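Local coordinates for protein Bse634I restriction endonuclease (Geobacillus stearothermophilus, PDB 1KNV) that is a type II restriction endonuclease that probably cuts double-stranded DNA at a specific sequence with the help of metal ions, at residues L100-P105 against L148-K153; F110-I115 against T142-L147. One frame throughout, in Å; residues are numbered along the deposited sequence.

Contact 1. Residues L100-P105 against L148-K153; sequences LIIKMP and LIIRQK
I102 and I150 meet through their outermost methyls, CD1 to CD1 at 3.7 Å, the two side chains crossing obliquely on one face of the sheet. In both residues CG1 lies anti to the carbonyl carbon (chi1 -54° in I102, -65° in I150), and both chains then run extended to CD1. On the same face CG of M104 rests 3.8 Å from CG of L148, and CD1 of that leucine reaches the methionine sulfur. L100 lies beside I150 there, and I182 touches both I102 and I150. I101 and I149 occupy the other face, with CG2 of I101 4.3 Å from CG1 of I149; helices 68-93 and 281-291 pack on this side.

The two strands run antiparallel at one edge, within this chain, of the mixed sheet of the PD-(D/E)XK nuclease core, 99-103 being an outermost strand and 147-151 its neighbour. I101 and I149 form the non-hydrogen-bonded pair between two hydrogen-bonded ones. L100 and I150 exchange two bonds, of which I150 N to L100 O is 2.8 Å and nearly straight at 175°. I102 and L148 exchange two more, I102 N to L148 O at 2.9 Å and L148 N to I102 O at 3.0 Å. The CB of K103 points away from 148-153, and its side chain, bent at chi2, brings NZ 3.1 Å from M104 O, to which it donates, tilted from the carbonyl plane.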
ATOM      1  N   LEU B 100     -20.048 -23.225  10.665  1.00 22.47           N
ATOM      2  CA  LEU B 100     -20.806 -23.837   9.592  1.00 21.58           C
ATOM      3  C   LEU B 100     -19.757 -24.228   8.570  1.00 20.64           C
ATOM      4  O   LEU B 100     -18.934 -23.406   8.164  1.00 20.68           O
ATOM      5  CB  LEU B 100     -21.803 -22.858   8.946  1.00 21.86           C
ATOM      6  CG  LEU B 100     -23.106 -22.502   9.675  1.00 22.18           C
ATOM      7  CD1 LEU B 100     -24.016 -21.671   8.758  1.00 21.43           C
ATOM      8  CD2 LEU B 100     -23.817 -23.781  10.095  1.00 23.06           C
ATOM      9  N   ILE B 101     -19.763 -25.499   8.193  1.00 20.29           N
ATOM     10  CA  ILE B 101     -18.843 -26.022   7.193  1.00 20.09           C
ATOM     11  C   ILE B 101     -19.781 -26.401   6.046  1.00 19.95           C
ATOM     12  O   ILE B 101     -20.432 -27.440   6.077  1.00 20.40           O
ATOM     13  CB  ILE B 101     -18.091 -27.236   7.749  1.00 18.76           C
ATOM     14  CG1 ILE B 101     -17.376 -26.822   9.034  1.00 18.68           C
ATOM     15  CG2 ILE B 101     -17.104 -27.753   6.734  1.00 17.39           C
ATOM     16  CD1 ILE B 101     -16.908 -27.957   9.866  1.00 19.05           C
ATOM     17  N   ILE B 102     -19.852 -25.531   5.044  1.00 19.48           N
ATOM     18  CA  ILE B 102     -20.758 -25.708   3.917  1.00 19.42           C
ATOM     19  C   ILE B 102     -20.181 -26.206   2.605  1.00 20.27           C
ATOM     20  O   ILE B 102     -19.165 -25.708   2.123  1.00 21.00           O
ATOM     21  CB  ILE B 102     -21.473 -24.387   3.616  1.00 19.10           C
ATOM     22  CG1 ILE B 102     -22.142 -23.872   4.888  1.00 18.60           C
ATOM     23  CG2 ILE B 102     -22.467 -24.580   2.488  1.00 17.72           C
ATOM     24  CD1 ILE B 102     -22.670 -22.462   4.757  1.00 20.56           C
ATOM     25  N   LYS B 103     -20.867 -27.175   2.008  1.00 21.29           N
ATOM     26  CA  LYS B 103     -20.448 -27.734   0.735  1.00 20.42           C
ATOM     27  C   LYS B 103     -20.995 -26.824  -0.359  1.00 20.62           C
ATOM     28  O   LYS B 103     -22.202 -26.712  -0.527  1.00 21.25           O
ATOM     29  CB  LYS B 103     -21.007 -29.145   0.573  1.00 20.94           C
ATOM     30  CG  LYS B 103     -20.073 -30.068  -0.178  1.00 21.85           C
ATOM     31  CD  LYS B 103     -19.861 -29.566  -1.565  1.00 22.72           C
ATOM     32  CE  LYS B 103     -18.620 -30.139  -2.196  1.00 21.95           C
ATOM     33  NZ  LYS B 103     -18.457 -29.486  -3.519  1.00 22.90           N
ATOM     34  N   MET B 104     -20.107 -26.179  -1.105  1.00 21.08           N
ATOM     35  CA  MET B 104     -20.526 -25.265  -2.153  1.00 22.64           C
ATOM     36  C   MET B 104     -20.547 -25.857  -3.553  1.00 23.23           C
ATOM     37  O   MET B 104     -19.685 -26.657  -3.911  1.00 23.44           O
ATOM     38  CB  MET B 104     -19.621 -24.033  -2.162  1.00 22.95           C
ATOM     39  CG  MET B 104     -19.642 -23.221  -0.886  1.00 22.53           C
ATOM     40  SD  MET B 104     -21.269 -22.557  -0.538  1.00 24.15           S
ATOM     41  CE  MET B 104     -21.507 -21.531  -1.945  1.00 22.72           C
ATOM     42  N   PRO B 105     -21.539 -25.457  -4.368  1.00 24.30           N
ATOM     43  CA  PRO B 105     -21.702 -25.917  -5.749  1.00 25.95           C
ATOM     44  C   PRO B 105     -20.759 -25.058  -6.592  1.00 28.42           C
ATOM     45  O   PRO B 105     -19.962 -24.301  -6.034  1.00 29.28           O
ATOM     46  CB  PRO B 105     -23.160 -25.606  -6.036  1.00 24.87           C
ATOM     47  CG  PRO B 105     -23.334 -24.306  -5.322  1.00 24.93           C
ATOM     48  CD  PRO B 105     -22.637 -24.545  -3.994  1.00 24.27           C
ATOM     49  N   LEU B 148     -16.553 -24.229   2.408  1.00 19.89           N
ATOM     50  CA  LEU B 148     -16.419 -22.986   3.166  1.00 21.50           C
ATOM     51  C   LEU B 148     -16.560 -23.196   4.680  1.00 20.49           C
ATOM     52  O   LEU B 148     -17.482 -23.885   5.131  1.00 20.49           O
ATOM     53  CB  LEU B 148     -17.506 -21.989   2.791  1.00 22.68           C
ATOM     54  CG  LEU B 148     -17.514 -21.242   1.490  1.00 24.59           C
ATOM     55  CD1 LEU B 148     -18.626 -20.194   1.546  1.00 24.96           C
ATOM     56  CD2 LEU B 148     -16.157 -20.625   1.324  1.00 25.02           C
ATOM     57  N   ILE B 149     -15.652 -22.623   5.453  1.00 20.44           N
ATOM     58  CA  ILE B 149     -15.734 -22.705   6.901  1.00 20.44           C
ATOM     59  C   ILE B 149     -16.103 -21.298   7.339  1.00 20.40           C
ATOM     60  O   ILE B 149     -15.370 -20.345   7.075  1.00 20.36           O
ATOM     61  CB  ILE B 149     -14.401 -23.161   7.524  1.00 20.81           C
ATOM     62  CG1 ILE B 149     -14.113 -24.643   7.172  1.00 20.60           C
ATOM     63  CG2 ILE B 149     -14.489 -23.031   9.044  1.00 19.54           C
ATOM     64  CD1 ILE B 149     -13.952 -24.926   5.699  1.00 20.66           C
ATOM     65  N   ILE B 150     -17.295 -21.182   7.896  1.00 21.54           N
ATOM     66  CA  ILE B 150     -17.845 -19.906   8.332  1.00 22.13           C
ATOM     67  C   ILE B 150     -18.029 -19.883   9.842  1.00 22.72           C
ATOM     68  O   ILE B 150     -18.337 -20.905  10.448  1.00 23.74           O
ATOM     69  CB  ILE B 150     -19.231 -19.672   7.682  1.00 22.33           C
ATOM     70  CG1 ILE B 150     -19.073 -19.529   6.169  1.00 23.05           C
ATOM     71  CG2 ILE B 150     -19.910 -18.464   8.276  1.00 20.97           C
ATOM     72  CD1 ILE B 150     -20.350 -19.654   5.428  1.00 25.36           C
ATOM     73  N   ARG B 151     -17.787 -18.740  10.457  1.00 23.22           N
ATOM     74  CA  ARG B 151     -17.956 -18.629  11.892  1.00 25.51           C
ATOM     75  C   ARG B 151     -18.808 -17.405  12.215  1.00 25.36           C
ATOM     76  O   ARG B 151     -18.348 -16.267  12.123  1.00 24.60           O
ATOM     77  CB  ARG B 151     -16.606 -18.513  12.603  1.00 28.51           C
ATOM     78  CG  ARG B 151     -16.740 -18.581  14.115  1.00 32.61           C
ATOM     79  CD  ARG B 151     -15.449 -18.240  14.798  1.00 35.72           C
ATOM     80  NE  ARG B 151     -15.600 -18.372  16.240  1.00 40.77           N
ATOM     81  CZ  ARG B 151     -14.587 -18.290  17.083  1.00 43.08           C
ATOM     82  NH1 ARG B 151     -13.346 -18.072  16.626  1.00 44.34           N
ATOM     83  NH2 ARG B 151     -14.802 -18.446  18.383  1.00 45.37           N
ATOM     84  N   GLN B 152     -20.066 -17.646  12.568  1.00 24.77           N
ATOM     85  CA  GLN B 152     -21.002 -16.579  12.903  1.00 25.69           C
ATOM     86  C   GLN B 152     -22.148 -17.237  13.670  1.00 26.70           C
ATOM     87  O   GLN B 152     -23.056 -17.818  13.082  1.00 27.03           O
ATOM     88  CB  GLN B 152     -21.513 -15.901  11.620  1.00 24.41           C
ATOM     89  CG  GLN B 152     -22.268 -14.595  11.860  1.00 24.20           C
ATOM     90  CD  GLN B 152     -22.596 -13.866  10.571  1.00 24.48           C
ATOM     91  OE1 GLN B 152     -23.754 -13.561  10.289  1.00 25.09           O
ATOM     92  NE2 GLN B 152     -21.575 -13.585   9.782  1.00 23.64           N
ATOM     93  N   LYS B 153     -22.092 -17.146  14.991  1.00 28.33           N
ATOM     94  CA  LYS B 153     -23.094 -17.772  15.837  1.00 30.48           C
ATOM     95  C   LYS B 153     -24.547 -17.588  15.425  1.00 29.70           C
ATOM     96  O   LYS B 153     -25.316 -18.542  15.434  1.00 30.99           O
ATOM     97  CB  LYS B 153     -22.928 -17.310  17.287  1.00 32.93           C
ATOM     98  CG  LYS B 153     -23.825 -18.074  18.249  1.00 35.92           C
ATOM     99  CD  LYS B 153     -23.557 -17.721  19.699  1.00 38.26           C
ATOM    100  CE  LYS B 153     -24.511 -18.487  20.609  1.00 39.60           C
ATOM    101  NZ  LYS B 153     -24.332 -18.159  22.056  1.00 41.53           N
TER

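Contact 2. Residues F110-I115 against T142-L147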
ATOM      1  N   PHE B 110     -24.372 -21.156  -7.859  1.00 27.70           N
ATOM      2  CA  PHE B 110     -24.578 -20.224  -6.767  1.00 26.09           C
ATOM      3  C   PHE B 110     -23.240 -19.616  -6.394  1.00 26.60           C
ATOM      4  O   PHE B 110     -22.432 -20.269  -5.739  1.00 27.32           O
ATOM      5  CB  PHE B 110     -25.153 -20.954  -5.552  1.00 24.51           C
ATOM      6  CG  PHE B 110     -25.531 -20.040  -4.410  1.00 23.90           C
ATOM      7  CD1 PHE B 110     -26.835 -19.582  -4.268  1.00 22.83           C
ATOM      8  CD2 PHE B 110     -24.582 -19.642  -3.476  1.00 23.24           C
ATOM      9  CE1 PHE B 110     -27.187 -18.748  -3.217  1.00 22.29           C
ATOM     10  CE2 PHE B 110     -24.925 -18.808  -2.421  1.00 22.79           C
ATOM     11  CZ  PHE B 110     -26.229 -18.360  -2.291  1.00 23.29           C
ATOM     12  N   ASP B 111     -23.006 -18.374  -6.819  1.00 26.09           N
ATOM     13  CA  ASP B 111     -21.769 -17.663  -6.506  1.00 24.94           C
ATOM     14  C   ASP B 111     -21.718 -17.498  -4.991  1.00 24.58           C
ATOM     15  O   ASP B 111     -22.592 -16.852  -4.409  1.00 24.98           O
ATOM     16  CB  ASP B 111     -21.784 -16.291  -7.167  1.00 26.09           C
ATOM     17  CG  ASP B 111     -20.540 -15.493  -6.872  1.00 27.39           C
ATOM     18  OD1 ASP B 111     -19.848 -15.808  -5.883  1.00 26.70           O
ATOM     19  OD2 ASP B 111     -20.259 -14.537  -7.627  1.00 29.97           O
ATOM     20  N   PHE B 112     -20.694 -18.067  -4.355  1.00 23.45           N
ATOM     21  CA  PHE B 112     -20.558 -18.010  -2.892  1.00 22.32           C
ATOM     22  C   PHE B 112     -20.623 -16.591  -2.346  1.00 21.97           C
ATOM     23  O   PHE B 112     -21.040 -16.380  -1.205  1.00 22.53           O
ATOM     24  CB  PHE B 112     -19.247 -18.679  -2.443  1.00 21.86           C
ATOM     25  CG  PHE B 112     -18.052 -17.748  -2.421  1.00 20.69           C
ATOM     26  CD1 PHE B 112     -17.680 -17.098  -1.248  1.00 20.30           C
ATOM     27  CD2 PHE B 112     -17.318 -17.505  -3.575  1.00 19.66           C
ATOM     28  CE1 PHE B 112     -16.591 -16.218  -1.229  1.00 20.01           C
ATOM     29  CE2 PHE B 112     -16.236 -16.631  -3.567  1.00 20.09           C
ATOM     30  CZ  PHE B 112     -15.871 -15.984  -2.387  1.00 19.40           C
ATOM     31  N   ARG B 113     -20.204 -15.625  -3.160  1.00 20.74           N
ATOM     32  CA  ARG B 113     -20.218 -14.221  -2.760  1.00 21.40           C
ATOM     33  C   ARG B 113     -21.606 -13.753  -2.333  1.00 21.42           C
ATOM     34  O   ARG B 113     -21.744 -12.779  -1.603  1.00 20.37           O
ATOM     35  CB  ARG B 113     -19.688 -13.355  -3.904  1.00 21.12           C
ATOM     36  CG  ARG B 113     -18.190 -13.526  -4.087  1.00 21.57           C
ATOM     37  CD  ARG B 113     -17.710 -12.986  -5.404  1.00 21.83           C
ATOM     38  NE  ARG B 113     -18.060 -11.584  -5.590  1.00 21.70           N
ATOM     39  CZ  ARG B 113     -17.656 -10.863  -6.630  1.00 22.03           C
ATOM     40  NH1 ARG B 113     -16.892 -11.426  -7.560  1.00 23.14           N
ATOM     41  NH2 ARG B 113     -18.013  -9.594  -6.746  1.00 21.43           N
ATOM     42  N   LYS B 114     -22.632 -14.472  -2.775  1.00 22.30           N
ATOM     43  CA  LYS B 114     -24.000 -14.133  -2.427  1.00 21.26           C
ATOM     44  C   LYS B 114     -24.313 -14.419  -0.964  1.00 20.72           C
ATOM     45  O   LYS B 114     -25.392 -14.078  -0.488  1.00 21.09           O
ATOM     46  CB  LYS B 114     -24.961 -14.886  -3.348  1.00 23.43           C
ATOM     47  CG  LYS B 114     -24.891 -14.394  -4.788  1.00 25.81           C
ATOM     48  CD  LYS B 114     -25.431 -15.401  -5.779  1.00 27.75           C
ATOM     49  CE  LYS B 114     -26.909 -15.604  -5.605  1.00 29.70           C
ATOM     50  NZ  LYS B 114     -27.421 -16.634  -6.553  1.00 31.48           N
ATOM     51  N   ILE B 115     -23.385 -15.042  -0.239  1.00 20.40           N
ATOM     52  CA  ILE B 115     -23.631 -15.306   1.178  1.00 19.70           C
ATOM     53  C   ILE B 115     -23.303 -14.055   1.986  1.00 19.15           C
ATOM     54  O   ILE B 115     -23.715 -13.911   3.134  1.00 20.06           O
ATOM     55  CB  ILE B 115     -22.794 -16.500   1.733  1.00 19.64           C
ATOM     56  CG1 ILE B 115     -21.305 -16.151   1.777  1.00 19.22           C
ATOM     57  CG2 ILE B 115     -23.031 -17.741   0.875  1.00 19.96           C
ATOM     58  CD1 ILE B 115     -20.487 -17.163   2.574  1.00 18.72           C
ATOM     59  N   THR B 142     -14.246 -14.240  -9.980  1.00 22.02           N
ATOM     60  CA  THR B 142     -14.020 -15.106  -8.833  1.00 22.68           C
ATOM     61  C   THR B 142     -14.659 -16.472  -9.065  1.00 22.60           C
ATOM     62  O   THR B 142     -15.459 -16.644  -9.982  1.00 24.16           O
ATOM     63  CB  THR B 142     -14.597 -14.466  -7.543  1.00 22.17           C
ATOM     64  OG1 THR B 142     -15.993 -14.211  -7.723  1.00 21.81           O
ATOM     65  CG2 THR B 142     -13.884 -13.141  -7.232  1.00 20.96           C
ATOM     66  N   SER B 143     -14.291 -17.444  -8.241  1.00 22.67           N
ATOM     67  CA  SER B 143     -14.843 -18.792  -8.348  1.00 24.01           C
ATOM     68  C   SER B 143     -15.263 -19.257  -6.958  1.00 23.37           C
ATOM     69  O   SER B 143     -15.089 -18.533  -5.977  1.00 23.06           O
ATOM     70  CB  SER B 143     -13.802 -19.755  -8.928  1.00 24.30           C
ATOM     71  OG  SER B 143     -12.634 -19.770  -8.125  1.00 25.82           O
ATOM     72  N   ASN B 144     -15.812 -20.465  -6.879  1.00 23.36           N
ATOM     73  CA  ASN B 144     -16.273 -21.028  -5.617  1.00 21.73           C
ATOM     74  C   ASN B 144     -15.384 -22.092  -5.021  1.00 21.81           C
ATOM     75  O   ASN B 144     -15.048 -23.072  -5.689  1.00 21.64           O
ATOM     76  CB  ASN B 144     -17.637 -21.687  -5.789  1.00 22.97           C
ATOM     77  CG  ASN B 144     -18.760 -20.710  -5.785  1.00 24.05           C
ATOM     78  OD1 ASN B 144     -18.556 -19.512  -5.914  1.00 25.45           O
ATOM     79  ND2 ASN B 144     -19.975 -21.220  -5.651  1.00 25.25           N
ATOM     80  N   PRO B 145     -14.972 -21.910  -3.761  1.00 21.49           N
ATOM     81  CA  PRO B 145     -14.140 -22.942  -3.144  1.00 21.53           C
ATOM     82  C   PRO B 145     -15.162 -24.066  -2.943  1.00 21.60           C
ATOM     83  O   PRO B 145     -16.361 -23.790  -2.811  1.00 21.28           O
ATOM     84  CB  PRO B 145     -13.713 -22.299  -1.830  1.00 21.75           C
ATOM     85  CG  PRO B 145     -14.838 -21.409  -1.513  1.00 23.07           C
ATOM     86  CD  PRO B 145     -15.157 -20.773  -2.849  1.00 21.49           C
ATOM     87  N   ASP B 146     -14.720 -25.317  -2.943  1.00 20.76           N
ATOM     88  CA  ASP B 146     -15.655 -26.424  -2.793  1.00 20.48           C
ATOM     89  C   ASP B 146     -16.189 -26.523  -1.374  1.00 20.63           C
ATOM     90  O   ASP B 146     -17.275 -27.066  -1.138  1.00 20.39           O
ATOM     91  CB  ASP B 146     -14.977 -27.736  -3.182  1.00 22.39           C
ATOM     92  CG  ASP B 146     -14.510 -27.738  -4.629  1.00 22.90           C
ATOM     93  OD1 ASP B 146     -15.339 -27.462  -5.532  1.00 24.30           O
ATOM     94  OD2 ASP B 146     -13.318 -28.005  -4.865  1.00 24.94           O
ATOM     95  N   LEU B 147     -15.446 -25.978  -0.430  1.00 20.63           N
ATOM     96  CA  LEU B 147     -15.855 -26.047   0.959  1.00 20.31           C
ATOM     97  C   LEU B 147     -15.567 -24.724   1.664  1.00 19.95           C
ATOM     98  O   LEU B 147     -14.488 -24.141   1.512  1.00 18.03           O
ATOM     99  CB  LEU B 147     -15.065 -27.166   1.621  1.00 22.42           C
ATOM    100  CG  LEU B 147     -15.311 -27.662   3.027  1.00 24.12           C
ATOM    101  CD1 LEU B 147     -16.729 -28.141   3.043  1.00 24.22           C
ATOM    102  CD2 LEU B 147     -14.321 -28.771   3.393  1.00 24.20           C
TER
HETATM  103  O   HOH W   1     -17.271 -16.069  -6.648  1.00 21.15           O
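The amide of N144 is gripped at both ends by the backbone of 110-112: ND2 donates to F110 O at 2.6 Å, almost in its own amide plane, and OD1 accepts from F112 N at 3.0 Å, straight at the hydrogen (178°) but from beside the C=O, tilted out of its plane. Here the loop leading to strand 147-151 meets an Asx turn that opens a short 3-10 turn, D111 OD1 accepting from R113 N from above the carboxylate plane. ND2 also reaches P105 O, and an alanine at N144 would probably leave F110 O, F112 N and P105 O without these partners and the Asx turn less firmly held to the loop.

The F112 ring lies between R113 CG over one face and P145 CD over the opposite one, both toward the rim, with N144 OD1 at its edge. With chi1 at 88°, CG sits where CD2 can lie close to that oxygen. A water bridges D111 OD1, to which it donates, and T142 OG1. R113 crosses T142 at about a right angle; its NH2 forms a salt bridge with E128, while NH1, with the hydroxyl in the guanidinium plane, donates to T142 OG1 at 2.9 Å.

In the fold
All seven touching residues of contact 1 are buried, against five of eight in contact 2, the rest being partly exposed. Contact 1 is sheet core, paired by backbone bonds and filled with aliphatic side chains, whereas contact 2 joins two loops through side-chain amide, guanidinium and water, with an aromatic ring packed on a proline. Contact 2 is nested inside the chain loop that contact 1 closes, and the two meet directly: M104 N probably bonds to D146 O, and M104 CB packs on P145 O. The segment 142-147 runs straight into the strand of contact 1. At that junction lies D146, a calcium ligand seen in this protein although no metal is bound here, with a classic beta bulge of D146 and L147 opposite V195.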